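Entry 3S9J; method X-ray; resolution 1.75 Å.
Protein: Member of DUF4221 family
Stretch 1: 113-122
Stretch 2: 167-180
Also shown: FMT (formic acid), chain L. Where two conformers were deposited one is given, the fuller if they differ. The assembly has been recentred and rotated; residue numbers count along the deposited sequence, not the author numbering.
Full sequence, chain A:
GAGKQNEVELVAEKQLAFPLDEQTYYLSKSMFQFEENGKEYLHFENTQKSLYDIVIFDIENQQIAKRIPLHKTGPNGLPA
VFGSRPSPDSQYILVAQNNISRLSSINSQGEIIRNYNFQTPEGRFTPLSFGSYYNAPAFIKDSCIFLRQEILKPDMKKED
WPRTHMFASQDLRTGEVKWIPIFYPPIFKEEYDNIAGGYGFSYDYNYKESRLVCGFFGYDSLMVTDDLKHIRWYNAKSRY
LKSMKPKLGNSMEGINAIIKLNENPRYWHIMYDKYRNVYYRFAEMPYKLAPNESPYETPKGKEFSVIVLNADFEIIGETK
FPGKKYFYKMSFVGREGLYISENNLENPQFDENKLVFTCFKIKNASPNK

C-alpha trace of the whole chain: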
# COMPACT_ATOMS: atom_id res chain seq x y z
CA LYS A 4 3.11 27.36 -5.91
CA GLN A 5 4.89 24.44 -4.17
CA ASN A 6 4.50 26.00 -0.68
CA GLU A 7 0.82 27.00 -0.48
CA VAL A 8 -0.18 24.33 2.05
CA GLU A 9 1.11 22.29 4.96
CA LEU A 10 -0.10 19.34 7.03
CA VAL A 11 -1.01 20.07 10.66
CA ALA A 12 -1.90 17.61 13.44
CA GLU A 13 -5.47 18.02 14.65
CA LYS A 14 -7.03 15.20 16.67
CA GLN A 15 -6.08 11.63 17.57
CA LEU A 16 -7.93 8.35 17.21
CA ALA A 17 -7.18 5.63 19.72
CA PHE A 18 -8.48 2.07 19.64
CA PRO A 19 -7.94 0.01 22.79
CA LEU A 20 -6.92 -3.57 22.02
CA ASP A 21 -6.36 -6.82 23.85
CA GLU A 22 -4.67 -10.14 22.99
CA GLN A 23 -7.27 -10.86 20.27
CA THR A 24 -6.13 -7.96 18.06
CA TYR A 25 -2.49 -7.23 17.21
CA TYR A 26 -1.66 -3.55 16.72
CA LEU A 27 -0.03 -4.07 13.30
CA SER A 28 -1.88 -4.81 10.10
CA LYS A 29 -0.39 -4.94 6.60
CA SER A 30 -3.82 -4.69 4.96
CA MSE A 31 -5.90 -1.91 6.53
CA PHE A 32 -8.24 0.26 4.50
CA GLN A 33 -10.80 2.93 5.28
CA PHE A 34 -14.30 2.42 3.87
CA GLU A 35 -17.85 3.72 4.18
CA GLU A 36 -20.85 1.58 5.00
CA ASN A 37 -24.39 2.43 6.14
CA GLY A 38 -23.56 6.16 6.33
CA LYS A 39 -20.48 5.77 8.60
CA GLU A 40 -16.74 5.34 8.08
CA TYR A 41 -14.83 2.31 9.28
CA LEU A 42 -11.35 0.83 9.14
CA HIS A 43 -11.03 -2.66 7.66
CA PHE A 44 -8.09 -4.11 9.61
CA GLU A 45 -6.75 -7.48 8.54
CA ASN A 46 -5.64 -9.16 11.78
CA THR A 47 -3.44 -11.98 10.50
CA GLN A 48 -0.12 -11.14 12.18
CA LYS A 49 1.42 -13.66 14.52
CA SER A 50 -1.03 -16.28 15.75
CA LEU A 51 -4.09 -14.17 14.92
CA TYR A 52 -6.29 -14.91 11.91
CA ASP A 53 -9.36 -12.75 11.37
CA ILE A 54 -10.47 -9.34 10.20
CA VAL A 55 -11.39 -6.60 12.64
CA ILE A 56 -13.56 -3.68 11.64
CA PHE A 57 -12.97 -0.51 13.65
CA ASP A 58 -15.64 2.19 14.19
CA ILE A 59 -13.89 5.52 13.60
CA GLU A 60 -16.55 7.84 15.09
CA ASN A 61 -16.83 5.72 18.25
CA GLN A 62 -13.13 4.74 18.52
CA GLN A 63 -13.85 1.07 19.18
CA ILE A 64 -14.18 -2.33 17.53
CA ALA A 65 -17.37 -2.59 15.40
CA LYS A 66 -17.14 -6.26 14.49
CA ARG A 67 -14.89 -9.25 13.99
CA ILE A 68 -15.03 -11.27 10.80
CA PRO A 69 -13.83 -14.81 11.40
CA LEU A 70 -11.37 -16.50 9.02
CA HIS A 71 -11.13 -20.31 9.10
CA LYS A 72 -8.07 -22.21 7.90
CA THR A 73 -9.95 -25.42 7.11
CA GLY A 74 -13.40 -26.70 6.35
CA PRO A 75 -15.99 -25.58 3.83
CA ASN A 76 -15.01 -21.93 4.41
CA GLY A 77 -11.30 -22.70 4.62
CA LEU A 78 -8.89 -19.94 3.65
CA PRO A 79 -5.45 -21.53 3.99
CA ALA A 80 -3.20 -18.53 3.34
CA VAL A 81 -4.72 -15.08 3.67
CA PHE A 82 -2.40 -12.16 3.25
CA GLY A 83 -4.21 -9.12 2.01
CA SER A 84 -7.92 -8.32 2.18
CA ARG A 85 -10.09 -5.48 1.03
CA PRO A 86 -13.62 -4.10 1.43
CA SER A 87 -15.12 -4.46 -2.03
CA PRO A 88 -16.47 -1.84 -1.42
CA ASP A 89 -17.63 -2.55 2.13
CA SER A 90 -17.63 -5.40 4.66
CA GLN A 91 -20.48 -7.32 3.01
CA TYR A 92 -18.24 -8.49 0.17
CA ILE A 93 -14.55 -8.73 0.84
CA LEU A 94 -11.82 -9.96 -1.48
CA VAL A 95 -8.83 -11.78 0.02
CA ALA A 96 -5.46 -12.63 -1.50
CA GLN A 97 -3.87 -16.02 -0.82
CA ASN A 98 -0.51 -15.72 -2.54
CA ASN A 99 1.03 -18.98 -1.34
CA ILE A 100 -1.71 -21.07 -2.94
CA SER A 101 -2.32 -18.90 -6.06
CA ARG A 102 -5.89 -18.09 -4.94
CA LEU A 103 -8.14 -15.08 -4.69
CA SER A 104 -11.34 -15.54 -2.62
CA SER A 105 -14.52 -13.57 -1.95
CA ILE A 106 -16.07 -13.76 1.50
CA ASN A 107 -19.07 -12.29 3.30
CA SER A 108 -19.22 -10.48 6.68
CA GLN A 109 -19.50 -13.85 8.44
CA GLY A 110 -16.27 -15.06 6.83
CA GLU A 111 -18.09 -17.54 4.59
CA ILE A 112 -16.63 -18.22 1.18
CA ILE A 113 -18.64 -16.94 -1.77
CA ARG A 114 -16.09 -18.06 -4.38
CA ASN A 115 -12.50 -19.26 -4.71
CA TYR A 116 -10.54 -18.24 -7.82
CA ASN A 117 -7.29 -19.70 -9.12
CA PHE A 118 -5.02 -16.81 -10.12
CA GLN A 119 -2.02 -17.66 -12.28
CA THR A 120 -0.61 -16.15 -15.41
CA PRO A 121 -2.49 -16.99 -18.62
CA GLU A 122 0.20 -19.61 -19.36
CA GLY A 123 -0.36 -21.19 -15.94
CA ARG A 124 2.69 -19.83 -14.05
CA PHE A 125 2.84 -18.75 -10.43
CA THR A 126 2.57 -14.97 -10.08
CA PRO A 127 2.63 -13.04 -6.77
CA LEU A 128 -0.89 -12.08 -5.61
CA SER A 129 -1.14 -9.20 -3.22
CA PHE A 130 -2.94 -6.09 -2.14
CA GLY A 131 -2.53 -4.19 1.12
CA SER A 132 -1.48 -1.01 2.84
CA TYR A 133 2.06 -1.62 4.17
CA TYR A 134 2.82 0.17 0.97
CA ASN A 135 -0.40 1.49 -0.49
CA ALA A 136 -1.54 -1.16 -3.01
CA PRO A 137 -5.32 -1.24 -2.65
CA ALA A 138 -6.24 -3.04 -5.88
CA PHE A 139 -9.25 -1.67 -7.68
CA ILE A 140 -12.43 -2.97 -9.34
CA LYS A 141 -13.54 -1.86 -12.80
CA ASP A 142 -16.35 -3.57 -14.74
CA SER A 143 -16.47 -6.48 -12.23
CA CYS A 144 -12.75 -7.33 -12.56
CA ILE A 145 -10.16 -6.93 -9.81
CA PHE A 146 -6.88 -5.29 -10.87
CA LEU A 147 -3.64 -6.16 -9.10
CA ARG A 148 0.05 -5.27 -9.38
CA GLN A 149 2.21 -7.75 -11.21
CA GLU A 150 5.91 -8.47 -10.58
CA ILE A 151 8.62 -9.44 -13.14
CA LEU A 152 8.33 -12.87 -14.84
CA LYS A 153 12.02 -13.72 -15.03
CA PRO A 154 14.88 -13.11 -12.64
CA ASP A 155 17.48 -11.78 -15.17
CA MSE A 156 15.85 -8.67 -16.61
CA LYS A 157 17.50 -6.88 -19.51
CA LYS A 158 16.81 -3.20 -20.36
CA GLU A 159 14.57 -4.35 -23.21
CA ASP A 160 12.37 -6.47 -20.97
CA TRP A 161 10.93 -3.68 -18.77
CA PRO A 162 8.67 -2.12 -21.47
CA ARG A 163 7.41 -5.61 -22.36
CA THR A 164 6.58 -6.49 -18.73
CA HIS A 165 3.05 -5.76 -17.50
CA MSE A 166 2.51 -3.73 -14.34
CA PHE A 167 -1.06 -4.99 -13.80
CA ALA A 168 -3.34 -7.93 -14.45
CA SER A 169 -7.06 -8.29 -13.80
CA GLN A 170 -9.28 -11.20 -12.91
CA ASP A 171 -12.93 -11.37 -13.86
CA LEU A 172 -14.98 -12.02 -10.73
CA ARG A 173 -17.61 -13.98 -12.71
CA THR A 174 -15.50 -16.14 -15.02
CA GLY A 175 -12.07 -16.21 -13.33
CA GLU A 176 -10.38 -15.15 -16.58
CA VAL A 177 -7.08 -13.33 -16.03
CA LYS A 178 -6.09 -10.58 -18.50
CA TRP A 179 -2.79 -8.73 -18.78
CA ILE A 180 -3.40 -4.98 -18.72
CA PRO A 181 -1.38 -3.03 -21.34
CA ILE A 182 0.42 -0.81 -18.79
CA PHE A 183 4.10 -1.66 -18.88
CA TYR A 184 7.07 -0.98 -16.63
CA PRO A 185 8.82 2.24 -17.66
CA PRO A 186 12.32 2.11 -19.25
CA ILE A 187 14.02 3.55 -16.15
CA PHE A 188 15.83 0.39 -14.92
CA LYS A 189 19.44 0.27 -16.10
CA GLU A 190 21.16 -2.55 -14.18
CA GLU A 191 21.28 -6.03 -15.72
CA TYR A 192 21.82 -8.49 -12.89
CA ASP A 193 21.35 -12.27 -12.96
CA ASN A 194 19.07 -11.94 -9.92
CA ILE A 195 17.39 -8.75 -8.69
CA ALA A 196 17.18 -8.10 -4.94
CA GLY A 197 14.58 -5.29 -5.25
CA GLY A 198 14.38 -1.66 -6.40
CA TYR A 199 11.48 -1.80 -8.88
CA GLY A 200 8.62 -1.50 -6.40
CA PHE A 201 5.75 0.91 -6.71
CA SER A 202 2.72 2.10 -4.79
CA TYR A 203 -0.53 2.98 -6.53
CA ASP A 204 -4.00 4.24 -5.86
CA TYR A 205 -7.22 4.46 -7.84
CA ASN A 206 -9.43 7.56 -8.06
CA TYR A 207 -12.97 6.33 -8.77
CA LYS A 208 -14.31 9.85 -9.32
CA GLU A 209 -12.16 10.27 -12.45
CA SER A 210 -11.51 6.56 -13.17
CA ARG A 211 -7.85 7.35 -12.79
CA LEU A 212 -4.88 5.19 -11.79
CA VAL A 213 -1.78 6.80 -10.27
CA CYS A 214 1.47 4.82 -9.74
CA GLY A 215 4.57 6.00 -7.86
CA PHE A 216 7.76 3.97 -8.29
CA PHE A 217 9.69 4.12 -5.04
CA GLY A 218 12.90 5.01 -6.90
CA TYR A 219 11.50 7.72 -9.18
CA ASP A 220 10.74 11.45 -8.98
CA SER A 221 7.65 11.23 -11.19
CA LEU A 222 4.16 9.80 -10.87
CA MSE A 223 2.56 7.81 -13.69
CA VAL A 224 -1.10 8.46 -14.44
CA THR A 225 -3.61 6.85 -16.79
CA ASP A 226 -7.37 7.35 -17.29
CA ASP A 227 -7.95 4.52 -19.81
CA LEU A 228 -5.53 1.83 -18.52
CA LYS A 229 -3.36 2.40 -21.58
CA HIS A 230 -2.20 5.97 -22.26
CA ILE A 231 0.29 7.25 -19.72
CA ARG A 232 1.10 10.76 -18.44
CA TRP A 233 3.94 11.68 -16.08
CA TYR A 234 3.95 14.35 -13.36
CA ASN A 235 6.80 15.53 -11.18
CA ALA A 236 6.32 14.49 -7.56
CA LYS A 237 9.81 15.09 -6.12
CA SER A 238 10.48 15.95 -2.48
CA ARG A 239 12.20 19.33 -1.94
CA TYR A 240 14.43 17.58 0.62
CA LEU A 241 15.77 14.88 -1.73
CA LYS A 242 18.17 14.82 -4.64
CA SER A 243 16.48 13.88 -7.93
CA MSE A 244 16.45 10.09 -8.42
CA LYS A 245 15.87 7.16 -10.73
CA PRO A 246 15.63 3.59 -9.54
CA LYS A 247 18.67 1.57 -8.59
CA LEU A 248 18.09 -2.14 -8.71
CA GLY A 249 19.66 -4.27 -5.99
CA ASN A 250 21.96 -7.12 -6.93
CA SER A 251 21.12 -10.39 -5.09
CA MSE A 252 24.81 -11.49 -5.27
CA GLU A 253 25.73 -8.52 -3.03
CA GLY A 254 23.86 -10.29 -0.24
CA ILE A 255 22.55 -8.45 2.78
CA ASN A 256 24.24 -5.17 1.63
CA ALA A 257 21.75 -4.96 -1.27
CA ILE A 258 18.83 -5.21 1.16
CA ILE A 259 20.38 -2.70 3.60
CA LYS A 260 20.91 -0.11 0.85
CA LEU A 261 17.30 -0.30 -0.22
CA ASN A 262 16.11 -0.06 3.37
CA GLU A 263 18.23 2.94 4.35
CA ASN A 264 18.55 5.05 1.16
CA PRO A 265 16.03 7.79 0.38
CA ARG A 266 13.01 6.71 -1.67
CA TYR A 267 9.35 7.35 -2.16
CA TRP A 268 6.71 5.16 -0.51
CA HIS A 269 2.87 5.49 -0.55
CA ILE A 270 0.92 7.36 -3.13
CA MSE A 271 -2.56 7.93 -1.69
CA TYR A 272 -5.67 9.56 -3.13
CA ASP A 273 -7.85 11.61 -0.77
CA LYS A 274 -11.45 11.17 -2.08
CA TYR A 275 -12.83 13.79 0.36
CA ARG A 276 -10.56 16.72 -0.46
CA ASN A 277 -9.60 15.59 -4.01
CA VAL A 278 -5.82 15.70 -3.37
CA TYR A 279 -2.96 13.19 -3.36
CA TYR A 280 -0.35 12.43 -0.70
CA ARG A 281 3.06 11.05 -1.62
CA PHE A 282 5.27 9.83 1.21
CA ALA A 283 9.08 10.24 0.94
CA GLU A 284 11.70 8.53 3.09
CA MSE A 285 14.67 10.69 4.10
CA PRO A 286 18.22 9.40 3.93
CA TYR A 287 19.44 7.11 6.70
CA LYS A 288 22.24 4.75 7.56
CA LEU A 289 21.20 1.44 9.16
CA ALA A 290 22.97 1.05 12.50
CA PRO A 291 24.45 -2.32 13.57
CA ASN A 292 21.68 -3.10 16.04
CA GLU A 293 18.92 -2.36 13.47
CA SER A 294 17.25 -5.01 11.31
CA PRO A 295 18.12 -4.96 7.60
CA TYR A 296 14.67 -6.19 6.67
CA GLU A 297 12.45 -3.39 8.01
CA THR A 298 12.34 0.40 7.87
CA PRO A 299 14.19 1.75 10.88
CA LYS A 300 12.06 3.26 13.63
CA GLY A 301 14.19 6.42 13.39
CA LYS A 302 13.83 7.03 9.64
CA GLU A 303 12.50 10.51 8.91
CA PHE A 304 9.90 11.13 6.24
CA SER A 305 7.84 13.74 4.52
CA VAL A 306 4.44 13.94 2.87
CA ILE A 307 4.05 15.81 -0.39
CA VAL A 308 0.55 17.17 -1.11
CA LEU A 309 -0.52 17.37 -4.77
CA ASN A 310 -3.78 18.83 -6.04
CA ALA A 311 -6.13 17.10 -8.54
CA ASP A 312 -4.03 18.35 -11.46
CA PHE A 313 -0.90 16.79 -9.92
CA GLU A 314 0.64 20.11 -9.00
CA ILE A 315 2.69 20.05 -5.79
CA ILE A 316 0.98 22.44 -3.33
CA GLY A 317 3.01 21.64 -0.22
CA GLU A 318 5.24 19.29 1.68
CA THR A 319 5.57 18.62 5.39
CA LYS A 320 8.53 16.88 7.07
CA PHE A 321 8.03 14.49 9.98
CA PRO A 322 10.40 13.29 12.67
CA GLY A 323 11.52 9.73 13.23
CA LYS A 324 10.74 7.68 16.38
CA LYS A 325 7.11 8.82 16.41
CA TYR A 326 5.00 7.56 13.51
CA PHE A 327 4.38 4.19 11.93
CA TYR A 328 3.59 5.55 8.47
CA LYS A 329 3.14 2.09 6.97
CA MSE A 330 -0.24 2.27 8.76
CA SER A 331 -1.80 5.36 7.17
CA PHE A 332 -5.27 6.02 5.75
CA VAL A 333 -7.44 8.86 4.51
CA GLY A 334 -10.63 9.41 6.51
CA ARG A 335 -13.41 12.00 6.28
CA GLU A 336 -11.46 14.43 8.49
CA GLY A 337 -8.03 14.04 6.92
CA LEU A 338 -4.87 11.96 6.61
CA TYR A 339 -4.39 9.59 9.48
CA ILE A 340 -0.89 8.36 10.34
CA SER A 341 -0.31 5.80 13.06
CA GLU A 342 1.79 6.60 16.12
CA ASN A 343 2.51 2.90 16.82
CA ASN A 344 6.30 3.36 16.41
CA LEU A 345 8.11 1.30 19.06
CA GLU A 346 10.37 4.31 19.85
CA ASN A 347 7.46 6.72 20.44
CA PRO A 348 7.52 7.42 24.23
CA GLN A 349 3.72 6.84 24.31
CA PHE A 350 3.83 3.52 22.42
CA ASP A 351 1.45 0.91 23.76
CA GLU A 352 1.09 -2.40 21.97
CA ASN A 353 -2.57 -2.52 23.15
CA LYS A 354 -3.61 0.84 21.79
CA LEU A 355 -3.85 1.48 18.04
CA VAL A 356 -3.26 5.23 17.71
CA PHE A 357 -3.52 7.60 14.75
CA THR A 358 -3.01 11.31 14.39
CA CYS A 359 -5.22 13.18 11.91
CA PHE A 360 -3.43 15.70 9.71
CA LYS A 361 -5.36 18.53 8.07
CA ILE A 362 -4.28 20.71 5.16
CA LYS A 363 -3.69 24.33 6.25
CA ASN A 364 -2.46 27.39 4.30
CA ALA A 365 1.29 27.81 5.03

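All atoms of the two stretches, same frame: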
# COMPACT_ATOMS: atom_id res chain seq x y z
N ILE A 113 -17.74 -17.12 -0.63
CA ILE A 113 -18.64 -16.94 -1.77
C ILE A 113 -18.03 -17.70 -2.96
O ILE A 113 -18.65 -18.63 -3.47
CB ILE A 113 -18.88 -15.46 -2.05
CG1 ILE A 113 -19.53 -14.79 -0.83
CG2 ILE A 113 -19.73 -15.25 -3.34
CD1 ILE A 113 -19.61 -13.23 -0.88
N ARG A 114 -16.81 -17.33 -3.35
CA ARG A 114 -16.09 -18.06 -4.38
C ARG A 114 -14.60 -18.07 -4.18
O ARG A 114 -14.03 -17.13 -3.67
CB ARG A 114 -16.40 -17.47 -5.74
CG ARG A 114 -17.77 -17.81 -6.19
CD ARG A 114 -17.96 -17.52 -7.62
NE ARG A 114 -16.91 -18.08 -8.46
CZ ARG A 114 -16.86 -17.86 -9.77
NH1 ARG A 114 -17.80 -17.09 -10.30
NH2 ARG A 114 -15.89 -18.37 -10.51
N ASN A 115 -13.97 -19.18 -4.60
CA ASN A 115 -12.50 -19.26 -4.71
C ASN A 115 -12.13 -19.11 -6.19
O ASN A 115 -12.84 -19.65 -7.05
CB ASN A 115 -12.00 -20.61 -4.24
CG ASN A 115 -12.09 -20.78 -2.75
OD1 ASN A 115 -11.75 -19.88 -1.97
ND2 ASN A 115 -12.48 -21.98 -2.34
N TYR A 116 -11.07 -18.38 -6.49
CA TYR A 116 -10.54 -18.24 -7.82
C TYR A 116 -9.07 -18.64 -7.85
O TYR A 116 -8.28 -18.14 -7.08
CB TYR A 116 -10.60 -16.80 -8.30
CG TYR A 116 -11.94 -16.12 -8.20
CD1 TYR A 116 -12.29 -15.43 -7.05
CD2 TYR A 116 -12.83 -16.10 -9.27
CE1 TYR A 116 -13.51 -14.78 -6.93
CE2 TYR A 116 -14.04 -15.43 -9.18
CZ TYR A 116 -14.39 -14.78 -8.01
OH TYR A 116 -15.57 -14.11 -7.90
N ASN A 117 -8.70 -19.48 -8.81
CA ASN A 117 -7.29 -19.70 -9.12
C ASN A 117 -6.75 -18.51 -9.88
O ASN A 117 -7.37 -18.05 -10.84
CB ASN A 117 -7.15 -20.99 -9.93
CG ASN A 117 -5.71 -21.29 -10.32
OD1 ASN A 117 -4.87 -21.52 -9.45
ND2 ASN A 117 -5.41 -21.28 -11.64
N PHE A 118 -5.61 -17.98 -9.45
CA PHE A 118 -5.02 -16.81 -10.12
C PHE A 118 -3.58 -17.16 -10.47
O PHE A 118 -2.70 -17.25 -9.60
CB PHE A 118 -5.11 -15.52 -9.27
CG PHE A 118 -4.89 -14.21 -10.04
CD1 PHE A 118 -3.80 -14.00 -10.88
CD2 PHE A 118 -5.73 -13.12 -9.81
CE1 PHE A 118 -3.59 -12.78 -11.51
CE2 PHE A 118 -5.54 -11.89 -10.44
CZ PHE A 118 -4.46 -11.72 -11.30
N GLN A 119 -3.35 -17.39 -11.75
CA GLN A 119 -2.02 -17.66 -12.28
C GLN A 119 -1.93 -16.86 -13.55
O GLN A 119 -2.94 -16.27 -14.00
CB GLN A 119 -1.87 -19.15 -12.61
CG GLN A 119 -1.86 -20.04 -11.37
CD GLN A 119 -1.91 -21.53 -11.74
OE1 GLN A 119 -2.78 -21.99 -12.49
NE2 GLN A 119 -0.97 -22.29 -11.20
N THR A 120 -0.76 -16.83 -14.15
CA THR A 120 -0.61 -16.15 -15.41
C THR A 120 -1.46 -16.91 -16.44
O THR A 120 -1.82 -18.08 -16.23
CB THR A 120 0.84 -16.09 -15.89
OG1 THR A 120 1.30 -17.40 -16.24
CG2 THR A 120 1.77 -15.46 -14.78
N PRO A 121 -1.78 -16.25 -17.55
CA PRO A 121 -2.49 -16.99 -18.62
C PRO A 121 -1.85 -18.33 -18.98
O PRO A 121 -2.55 -19.34 -19.12
CB PRO A 121 -2.45 -16.00 -19.79
CG PRO A 121 -2.61 -14.65 -19.12
CD PRO A 121 -1.77 -14.79 -17.80
N GLU A 122 -0.51 -18.36 -19.06
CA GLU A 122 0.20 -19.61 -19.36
C GLU A 122 0.29 -20.61 -18.20
O GLU A 122 0.84 -21.70 -18.38
CB GLU A 122 1.60 -19.32 -19.90
CG GLU A 122 1.59 -18.77 -21.29
CD GLU A 122 1.00 -19.77 -22.29
OE1 GLU A 122 1.47 -20.93 -22.33
OE2 GLU A 122 0.06 -19.39 -23.01
N PHE A 167 0.20 -4.56 -14.37
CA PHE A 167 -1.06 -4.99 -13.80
C PHE A 167 -1.67 -6.15 -14.57
O PHE A 167 -1.40 -6.33 -15.76
CB PHE A 167 -2.06 -3.84 -13.82
CG PHE A 167 -1.73 -2.75 -12.85
CD1 PHE A 167 -2.21 -2.79 -11.55
CD2 PHE A 167 -0.93 -1.68 -13.23
CE1 PHE A 167 -1.91 -1.79 -10.65
CE2 PHE A 167 -0.61 -0.69 -12.32
CZ PHE A 167 -1.11 -0.74 -11.04
N ALA A 168 -2.47 -6.92 -13.87
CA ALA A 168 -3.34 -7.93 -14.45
C ALA A 168 -4.67 -7.82 -13.75
O ALA A 168 -4.75 -7.28 -12.65
CB ALA A 168 -2.78 -9.31 -14.27
N SER A 169 -5.73 -8.29 -14.42
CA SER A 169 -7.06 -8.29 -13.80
C SER A 169 -7.63 -9.68 -13.83
O SER A 169 -7.23 -10.49 -14.66
CB SER A 169 -8.01 -7.32 -14.50
OG SER A 169 -8.36 -7.80 -15.80
N GLN A 170 -8.54 -9.96 -12.91
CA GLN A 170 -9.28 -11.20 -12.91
C GLN A 170 -10.76 -10.91 -12.87
O GLN A 170 -11.25 -10.13 -12.05
CB GLN A 170 -8.86 -12.07 -11.71
CG GLN A 170 -9.58 -13.42 -11.73
CD GLN A 170 -8.96 -14.43 -10.82
OE1 GLN A 170 -8.64 -14.12 -9.66
NE2 GLN A 170 -8.80 -15.63 -11.32
N ASP A 171 -11.51 -11.56 -13.77
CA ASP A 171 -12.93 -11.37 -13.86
C ASP A 171 -13.57 -12.11 -12.71
O ASP A 171 -13.37 -13.31 -12.54
CB ASP A 171 -13.42 -11.89 -15.22
CG ASP A 171 -14.85 -11.54 -15.48
OD1 ASP A 171 -15.71 -12.09 -14.78
OD2 ASP A 171 -15.13 -10.67 -16.32
N LEU A 172 -14.38 -11.41 -11.92
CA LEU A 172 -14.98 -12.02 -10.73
C LEU A 172 -16.18 -12.94 -11.05
O LEU A 172 -16.69 -13.64 -10.18
CB LEU A 172 -15.39 -10.91 -9.76
CG LEU A 172 -14.21 -10.07 -9.23
CD1 LEU A 172 -14.72 -8.83 -8.49
CD2 LEU A 172 -13.28 -10.92 -8.35
N ARG A 173 -16.62 -12.96 -12.30
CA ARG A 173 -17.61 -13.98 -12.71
C ARG A 173 -16.91 -15.21 -13.27
O ARG A 173 -17.17 -16.32 -12.85
CB ARG A 173 -18.59 -13.45 -13.73
CG ARG A 173 -19.61 -14.56 -14.10
CD ARG A 173 -20.68 -14.13 -14.96
NE ARG A 173 -21.46 -15.29 -15.41
CZ ARG A 173 -22.40 -15.91 -14.69
NH1 ARG A 173 -22.69 -15.49 -13.45
NH2 ARG A 173 -23.05 -16.95 -15.19
N THR A 174 -16.03 -15.02 -14.24
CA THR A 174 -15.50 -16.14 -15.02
C THR A 174 -14.13 -16.66 -14.57
O THR A 174 -13.70 -17.74 -15.04
CB THR A 174 -15.37 -15.76 -16.52
OG1 THR A 174 -14.29 -14.84 -16.68
CG2 THR A 174 -16.69 -15.14 -17.10
N GLY A 175 -13.44 -15.89 -13.74
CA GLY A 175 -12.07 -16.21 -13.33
C GLY A 175 -10.98 -15.88 -14.34
O GLY A 175 -9.80 -16.08 -14.07
N GLU A 176 -11.37 -15.40 -15.53
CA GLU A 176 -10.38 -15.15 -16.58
C GLU A 176 -9.42 -14.06 -16.14
O GLU A 176 -9.84 -13.01 -15.69
CB GLU A 176 -11.06 -14.76 -17.91
CG GLU A 176 -10.07 -14.47 -19.01
CD GLU A 176 -10.72 -14.29 -20.37
OE1 GLU A 176 -11.91 -14.63 -20.53
OE2 GLU A 176 -10.03 -13.81 -21.32
N VAL A 177 -8.13 -14.32 -16.30
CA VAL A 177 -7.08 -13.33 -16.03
C VAL A 177 -6.67 -12.68 -17.36
O VAL A 177 -6.52 -13.35 -18.38
CB VAL A 177 -5.87 -13.97 -15.32
CG1 VAL A 177 -4.69 -12.96 -15.22
CG2 VAL A 177 -6.27 -14.47 -13.90
N LYS A 178 -6.55 -11.35 -17.35
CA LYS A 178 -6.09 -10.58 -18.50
C LYS A 178 -4.88 -9.76 -18.09
O LYS A 178 -4.83 -9.21 -16.99
CB LYS A 178 -7.15 -9.59 -18.97
CG LYS A 178 -8.48 -10.20 -19.33
CD LYS A 178 -9.40 -9.15 -19.92
CE LYS A 178 -10.88 -9.45 -19.60
NZ LYS A 178 -11.34 -8.76 -18.37
N TRP A 179 -3.91 -9.66 -18.99
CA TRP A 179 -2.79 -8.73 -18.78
C TRP A 179 -3.29 -7.36 -19.20
O TRP A 179 -3.95 -7.22 -20.24
CB TRP A 179 -1.61 -9.05 -19.70
CG TRP A 179 -0.83 -10.28 -19.44
CD1 TRP A 179 -0.65 -11.33 -20.30
CD2 TRP A 179 -0.05 -10.57 -18.27
NE1 TRP A 179 0.18 -12.27 -19.73
CE2 TRP A 179 0.57 -11.82 -18.50
CE3 TRP A 179 0.20 -9.89 -17.07
CZ2 TRP A 179 1.41 -12.42 -17.55
CZ3 TRP A 179 1.02 -10.48 -16.14
CH2 TRP A 179 1.62 -11.74 -16.39
N ILE A 180 -2.97 -6.34 -18.44
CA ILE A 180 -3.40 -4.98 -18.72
C ILE A 180 -2.23 -4.28 -19.42
O ILE A 180 -1.09 -4.42 -18.98
CB ILE A 180 -3.76 -4.25 -17.42
CG1 ILE A 180 -4.81 -5.09 -16.64
CG2 ILE A 180 -4.29 -2.86 -17.73
CD1 ILE A 180 -6.06 -5.46 -17.45
C FMT L . 2.59 -15.98 -18.91
O1 FMT L . 1.40 -15.91 -19.29
O2 FMT L . 3.04 -16.82 -18.09

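Side chains of the first stretch bind backbone carbonyls at the turn of the 167-180 hairpin. Tyr116 OH donates to Leu172 O at 2.6 Å, and Arg114 NH1 donates to Arg173 O at 2.7 Å; a weak bond from Arg114 NH2 to Arg173 O (3.4 Å) supplements it. Both carbonyls lie near the planes of the groups they meet, where N-H and O-H donors point, and the long reach of Arg and Tyr suits them to span the gap. Asp171 steadies the turn from within, its OD1 accepting from Arg173 N (2.8 Å) and Thr174 N (3.0 Å).

Gln170 works in the opposite sense. Its NE2 donates to Asn117 O (2.9 Å) and also to Gly175 O within the hairpin (3.0 Å), so one buried amide ties the turn to the first stretch. Gly175 has positive phi, which favours glycine, and its CA lies 4.1 Å from Tyr116 CD2.

Apolar packing continues from here. Tyr116 CZ meets Leu172 CD2 at 4.0 Å. Val177 CG2 sits over the Phe118 ring face, 3.9 Å from its centroid, while Ala168 CB, small enough for the ring edge, lies 4.2 Å from Phe118 CZ. Farther out, Pro121 CD packs against Trp179 CE2 (3.8 Å). Altogether 643 Å² is buried.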